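Local coordinates for protein Lip_vut3, C2L (Metagenome, PDB 6NKD) that probably hydrolyses lipid ester bonds as a serine lipase of the GDSL (SGNH hydrolase) family, at residues T6-S11 with I75-C80; R132-Y137 with K167-Y172. All blocks are in the same frame, centred on the assembly; numbering follows the deposited sequence.

Contact 1 of 2, residues T6-S11 with I75-C80; sequences TALGDS and ITITGC
Similar first torsions bring Asp-10 and Thr-78 together: chi1 of 52° sets Asp-10 CG between its own backbone N and carbonyl carbon, and chi1 of 66° sets Thr-78 OG1 in the same way. The hydroxyl then donates to the carboxylate, with Thr-78 OG1 2.7 Å from Asp-10 OD2, approaching from the anti side and somewhat out of the carboxylate plane. Thr-78 OG1 also hydrogen-bonds Thr-13 OG1. Asp-10 OD2 makes a weak bond to Leu-12 N, so Asp-10 also serves as N-cap of helix 11-14. A CB on Gly-9 would point toward the other segment and run into Thr-78 OG1, and the backbone angles here would jam it against the preceding carbonyl O.

Before this point the segments are parallel strands in register. Leu-8 N donates to Thr-76 O at 2.9 Å in an almost straight bond (176° at the hydrogen), and Thr-78 N returns one to Leu-8 O at 3.1 Å; the bond from Thr-76 N to Thr-6 O is weak. On the face bearing Thr-6 and Leu-8, the methyl Thr-6 CG2 lies beside Ile-75 CG1 at 3.7 Å, while Leu-8 CD1 reaches Ile-75 CG2 at 4.1 Å.

An alanine in place of Asp-10 would probably leave the Thr-78 hydroxyl without its carboxylate acceptor and the start of helix 11-14 without its side-chain cap. Residues 9-11 form the Gly-Asp-Ser core of the GDSL motif, with Ser-11 the probable nucleophile, so the buried carboxylate ties the turn before that serine to the end of the neighbouring strand.

Contact 2 of 2, residues R132-Y137 with K167-Y172; sequences RLLNLY and KVIDTY
Asn-135, just past the end of strand 130-134, reaches to the start of helix 171-175 and sets its amide oxygen before two successive backbone N-H groups. Tyr-172 N donates to Asn-135 OD1 at 3.1 Å, tilted 24° from the carbonyl plane of the amide, and Thr-171 N adds a weak, strongly bent bond to the same atom. Thr-171 OG1 stands equally near Asn-135 O and Asn-135 OD1, with one proton for the two. The other end of the amide is held as well: Asn-135 ND2 donates to Asp-170 OD1 at 3.3 Å. Asp-170 OD1 lies close to the amide plane of Asn-135, while ND2 stands above the plane of the carboxylate, the two planes 85° apart. Bonded at both ends, the amide is probably held against turning over. Asp-170 itself is the N-cap of helix 171-175.

The strands leading here close the beta-alpha-beta unit made by strand 130-134, helix 144-157 and strand 166-169. They run parallel in register, their axes at 32°, joined by Leu-133 N to Lys-167 O, Ile-169 N to Leu-133 O at 2.8 Å, and Asn-135 N to Ile-169 O at 3.1 Å. On one face Leu-133 CD1 touches Val-168 CG2 at 3.7 Å. On the other, Leu-134 CG packs beside Ile-169 CB at 4.0 Å, and helix 192-204 covers both residues. Farther back, Arg-132 and Lys-167 lie side by side, Arg-132 NH1 3.5 Å from Lys-167 CB, with Lys-167 CD over one face of the guanidinium. Their like charges find separate carbonyls, Arg-132 NH1 at Pro-164 O and Lys-167 NZ at Ala-205 O. Beyond Asn-135, Tyr-137 stacks on Phe-175, and its hydroxyl bonds to Val-188 O, next to the probable catalytic His-189.

In the fold
The centres of contacts 1 and 2 lie about 11 Å apart in one five-stranded parallel sheet, ordered 41-47, 3-9, 74-77, 130-134, 166-169. Contact 1 joins the second and third of these strands, contact 2 the fourth and fifth; strands 74-77 and 130-134 are neighbours and join the two contacts, Ile-75 O and Arg-132 N probably sharing a hydrogen bond at 2.8 Å. Thr-78 CG2 also packs on Leu-134 CD1 at 3.6 Å. Along the chain, contact 1 is complete before contact 2 begins. Because all the strands run the same way, their C-terminal ends lie along one edge of the sheet: Ser-11 follows one, and Tyr-137, past another, comes within about 7 Å of it, side chain to side chain, beside the probable active site.

Contact 1 of 2, residues T6-S11 with I75-C80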
loop_
_atom_site.group_PDB
_atom_site.type_symbol
_atom_site.label_atom_id
_atom_site.label_comp_id
_atom_site.label_asym_id
_atom_site.label_seq_id
_atom_site.Cartn_x
_atom_site.Cartn_y
_atom_site.Cartn_z
ATOM N N THR A 6 -2.283 24.288 2.178
ATOM C CA THR A 6 -1.859 23.181 3.019
ATOM C C THR A 6 -3.082 22.451 3.559
ATOM O O THR A 6 -4.145 23.043 3.763
ATOM C CB THR A 6 -0.967 23.663 4.171
ATOM O OG1 THR A 6 -0.183 22.569 4.662
ATOM C CG2 THR A 6 -1.798 24.225 5.317
ATOM N N ALA A 7 -2.930 21.144 3.764
ATOM C CA ALA A 7 -4.029 20.305 4.217
ATOM C C ALA A 7 -3.537 19.378 5.314
ATOM O O ALA A 7 -2.526 18.689 5.142
ATOM C CB ALA A 7 -4.624 19.492 3.062
ATOM N N LEU A 8 -4.252 19.364 6.435
ATOM C CA LEU A 8 -3.903 18.549 7.586
ATOM C C LEU A 8 -5.110 17.720 7.993
ATOM O O LEU A 8 -6.254 18.154 7.839
ATOM C CB LEU A 8 -3.450 19.419 8.765
ATOM C CG LEU A 8 -2.648 20.669 8.401
ATOM C CD1 LEU A 8 -2.858 21.758 9.440
ATOM C CD2 LEU A 8 -1.172 20.336 8.258
ATOM N N GLY A 9 -4.854 16.524 8.504
ATOM C CA GLY A 9 -5.941 15.716 9.020
ATOM C C GLY A 9 -5.591 14.238 9.015
ATOM O O GLY A 9 -4.421 13.859 9.027
ATOM N N ASP A 10 -6.645 13.423 8.996
ATOM C CA ASP A 10 -6.517 11.979 9.137
ATOM C C ASP A 10 -6.682 11.273 7.798
ATOM O O ASP A 10 -6.119 11.706 6.788
ATOM C CB ASP A 10 -7.536 11.462 10.158
ATOM C CG ASP A 10 -8.956 11.923 9.858
ATOM O OD1 ASP A 10 -9.889 11.464 10.551
ATOM O OD2 ASP A 10 -9.142 12.730 8.922
ATOM N N SER A 11 -7.454 10.184 7.779
ATOM C CA SER A 11 -7.586 9.391 6.560
ATOM C C SER A 11 -8.366 10.130 5.481
ATOM O O SER A 11 -8.172 9.864 4.289
ATOM C CB SER A 11 -8.255 8.052 6.875
ATOM O OG SER A 11 -9.481 8.238 7.559
ATOM N N ILE A 75 -6.240 26.609 4.458
ATOM C CA ILE A 75 -5.928 25.485 5.333
ATOM C C ILE A 75 -7.200 24.678 5.555
ATOM O O ILE A 75 -8.249 25.244 5.879
ATOM C CB ILE A 75 -5.348 25.949 6.684
ATOM C CG1 ILE A 75 -4.130 26.848 6.472
ATOM C CG2 ILE A 75 -4.979 24.749 7.545
ATOM C CD1 ILE A 75 -3.501 27.333 7.759
ATOM N N THR A 76 -7.107 23.363 5.378
ATOM C CA THR A 76 -8.205 22.452 5.663
ATOM C C THR A 76 -7.772 21.459 6.730
ATOM O O THR A 76 -6.635 20.972 6.714
ATOM C CB THR A 76 -8.664 21.704 4.408
ATOM O OG1 THR A 76 -7.543 21.050 3.800
ATOM C CG2 THR A 76 -9.293 22.667 3.415
ATOM N N ILE A 77 -8.675 21.164 7.662
ATOM C CA ILE A 77 -8.385 20.283 8.786
ATOM C C ILE A 77 -9.494 19.247 8.898
ATOM O O ILE A 77 -10.680 19.590 8.838
ATOM C CB ILE A 77 -8.241 21.062 10.107
ATOM C CG1 ILE A 77 -7.184 22.160 9.972
ATOM C CG2 ILE A 77 -7.880 20.119 11.245
ATOM C CD1 ILE A 77 -6.967 22.958 11.236
ATOM N N THR A 78 -9.107 17.983 9.052
ATOM C CA THR A 78 -10.033 16.902 9.351
ATOM C C THR A 78 -9.554 16.176 10.599
ATOM O O THR A 78 -8.370 16.217 10.944
ATOM C CB THR A 78 -10.159 15.904 8.187
ATOM O OG1 THR A 78 -8.917 15.212 8.004
ATOM C CG2 THR A 78 -10.523 16.624 6.901
ATOM N N GLY A 79 -10.481 15.518 11.279
ATOM C CA GLY A 79 -10.121 14.771 12.467
ATOM C C GLY A 79 -11.346 14.356 13.249
ATOM O O GLY A 79 -12.486 14.665 12.887
ATOM N N CYS A 80 -11.076 13.631 14.336
ATOM C CA CYS A 80 -12.033 13.100 15.305
ATOM C C CYS A 80 -12.937 12.017 14.723
ATOM O O CYS A 80 -13.804 11.508 15.445
ATOM C CB CYS A 80 -12.909 14.198 15.926
ATOM S SG CYS A 80 -13.485 13.865 17.606
#

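Contact 2 of 2, residues R132-Y137 with K167-Y172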
loop_
_atom_site.group_PDB
_atom_site.type_symbol
_atom_site.label_atom_id
_atom_site.label_comp_id
_atom_site.label_asym_id
_atom_site.label_seq_id
_atom_site.Cartn_x
_atom_site.Cartn_y
_atom_site.Cartn_z
ATOM N N ARG A 132 -10.815 26.143 6.479
ATOM C CA ARG A 132 -12.063 25.412 6.284
ATOM C C ARG A 132 -11.922 24.056 6.962
ATOM O O ARG A 132 -11.239 23.166 6.445
ATOM C CB ARG A 132 -12.388 25.247 4.798
ATOM C CG ARG A 132 -13.156 26.406 4.170
ATOM C CD ARG A 132 -12.259 27.592 3.860
ATOM N NE ARG A 132 -12.981 28.647 3.151
ATOM C CZ ARG A 132 -13.517 29.711 3.740
ATOM N NH1 ARG A 132 -13.408 29.871 5.051
ATOM N NH2 ARG A 132 -14.158 30.620 3.015
ATOM N N LEU A 133 -12.555 23.897 8.119
ATOM C CA LEU A 133 -12.543 22.635 8.846
ATOM C C LEU A 133 -13.881 21.932 8.660
ATOM O O LEU A 133 -14.941 22.561 8.753
ATOM C CB LEU A 133 -12.246 22.855 10.330
ATOM C CG LEU A 133 -13.107 23.853 11.104
ATOM C CD1 LEU A 133 -14.211 23.134 11.865
ATOM C CD2 LEU A 133 -12.249 24.680 12.046
ATOM N N LEU A 134 -13.828 20.632 8.393
ATOM C CA LEU A 134 -15.008 19.849 8.063
ATOM C C LEU A 134 -15.499 19.099 9.291
ATOM O O LEU A 134 -14.706 18.517 10.036
ATOM C CB LEU A 134 -14.706 18.859 6.937
ATOM C CG LEU A 134 -14.088 19.438 5.664
ATOM C CD1 LEU A 134 -12.565 19.398 5.720
ATOM C CD2 LEU A 134 -14.608 18.699 4.442
ATOM N N ASN A 135 -16.813 19.113 9.500
ATOM C CA ASN A 135 -17.379 18.393 10.628
ATOM C C ASN A 135 -17.496 16.907 10.294
ATOM O O ASN A 135 -17.058 16.437 9.239
ATOM C CB ASN A 135 -18.724 18.996 11.039
ATOM C CG ASN A 135 -19.764 18.968 9.926
ATOM O OD1 ASN A 135 -19.691 18.167 8.995
ATOM N ND2 ASN A 135 -20.751 19.849 10.030
ATOM N N LEU A 136 -18.103 16.157 11.205
ATOM C CA LEU A 136 -18.210 14.715 11.063
ATOM C C LEU A 136 -19.542 14.331 10.433
ATOM O O LEU A 136 -20.586 14.906 10.753
ATOM C CB LEU A 136 -18.063 14.032 12.425
ATOM C CG LEU A 136 -16.739 14.250 13.158
ATOM C CD1 LEU A 136 -16.760 13.557 14.511
ATOM C CD2 LEU A 136 -15.571 13.758 12.316
ATOM N N TYR A 137 -19.492 13.362 9.528
ATOM C CA TYR A 137 -20.690 12.737 8.994
ATOM C C TYR A 137 -20.993 11.461 9.772
ATOM O O TYR A 137 -20.130 10.896 10.448
ATOM C CB TYR A 137 -20.528 12.426 7.504
ATOM C CG TYR A 137 -19.363 11.515 7.177
ATOM C CD1 TYR A 137 -19.506 10.133 7.200
ATOM C CD2 TYR A 137 -18.123 12.037 6.833
ATOM C CE1 TYR A 137 -18.447 9.298 6.900
ATOM C CE2 TYR A 137 -17.057 11.210 6.529
ATOM C CZ TYR A 137 -17.226 9.841 6.565
ATOM O OH TYR A 137 -16.170 9.011 6.265
ATOM N N LYS A 167 -14.550 28.923 8.437
ATOM C CA LYS A 167 -15.841 28.325 8.136
ATOM C C LYS A 167 -15.825 26.852 8.508
ATOM O O LYS A 167 -14.811 26.167 8.339
ATOM C CB LYS A 167 -16.209 28.481 6.653
ATOM C CG LYS A 167 -16.715 29.865 6.274
ATOM C CD LYS A 167 -17.539 29.816 4.996
ATOM C CE LYS A 167 -18.216 31.148 4.723
ATOM N NZ LYS A 167 -19.173 31.057 3.586
ATOM N N VAL A 168 -16.954 26.372 9.020
ATOM C CA VAL A 168 -17.140 24.966 9.356
ATOM C C VAL A 168 -17.974 24.333 8.252
ATOM O O VAL A 168 -19.127 24.724 8.031
ATOM C CB VAL A 168 -17.812 24.798 10.727
ATOM C CG1 VAL A 168 -17.935 23.325 11.078
ATOM C CG2 VAL A 168 -17.028 25.545 11.793
ATOM N N ILE A 169 -17.394 23.361 7.556
ATOM C CA ILE A 169 -18.049 22.750 6.405
ATOM C C ILE A 169 -19.006 21.670 6.888
ATOM O O ILE A 169 -18.630 20.792 7.675
ATOM C CB ILE A 169 -17.007 22.182 5.430
ATOM C CG1 ILE A 169 -16.017 23.277 5.026
ATOM C CG2 ILE A 169 -17.683 21.596 4.202
ATOM C CD1 ILE A 169 -16.659 24.478 4.366
ATOM N N ASP A 170 -20.253 21.732 6.415
ATOM C CA ASP A 170 -21.300 20.812 6.857
ATOM C C ASP A 170 -21.180 19.509 6.071
ATOM O O ASP A 170 -21.943 19.222 5.145
ATOM C CB ASP A 170 -22.675 21.447 6.691
ATOM C CG ASP A 170 -23.748 20.735 7.489
ATOM O OD1 ASP A 170 -23.431 19.722 8.151
ATOM O OD2 ASP A 170 -24.910 21.192 7.458
ATOM N N THR A 171 -20.183 18.705 6.455
ATOM C CA THR A 171 -20.018 17.392 5.841
ATOM C C THR A 171 -21.196 16.482 6.158
ATOM O O THR A 171 -21.527 15.593 5.366
ATOM C CB THR A 171 -18.719 16.736 6.313
ATOM O OG1 THR A 171 -17.775 17.747 6.684
ATOM C CG2 THR A 171 -18.129 15.878 5.207
ATOM N N TYR A 172 -21.831 16.689 7.314
ATOM C CA TYR A 172 -22.965 15.861 7.711
ATOM C C TYR A 172 -24.113 15.989 6.717
ATOM O O TYR A 172 -24.703 14.986 6.299
ATOM C CB TYR A 172 -23.412 16.249 9.123
ATOM C CG TYR A 172 -24.633 15.517 9.633
ATOM C CD1 TYR A 172 -24.511 14.317 10.324
ATOM C CD2 TYR A 172 -25.909 16.033 9.441
ATOM C CE1 TYR A 172 -25.626 13.649 10.797
ATOM C CE2 TYR A 172 -27.026 15.373 9.909
ATOM C CZ TYR A 172 -26.881 14.182 10.586
ATOM O OH TYR A 172 -27.998 13.526 11.054
#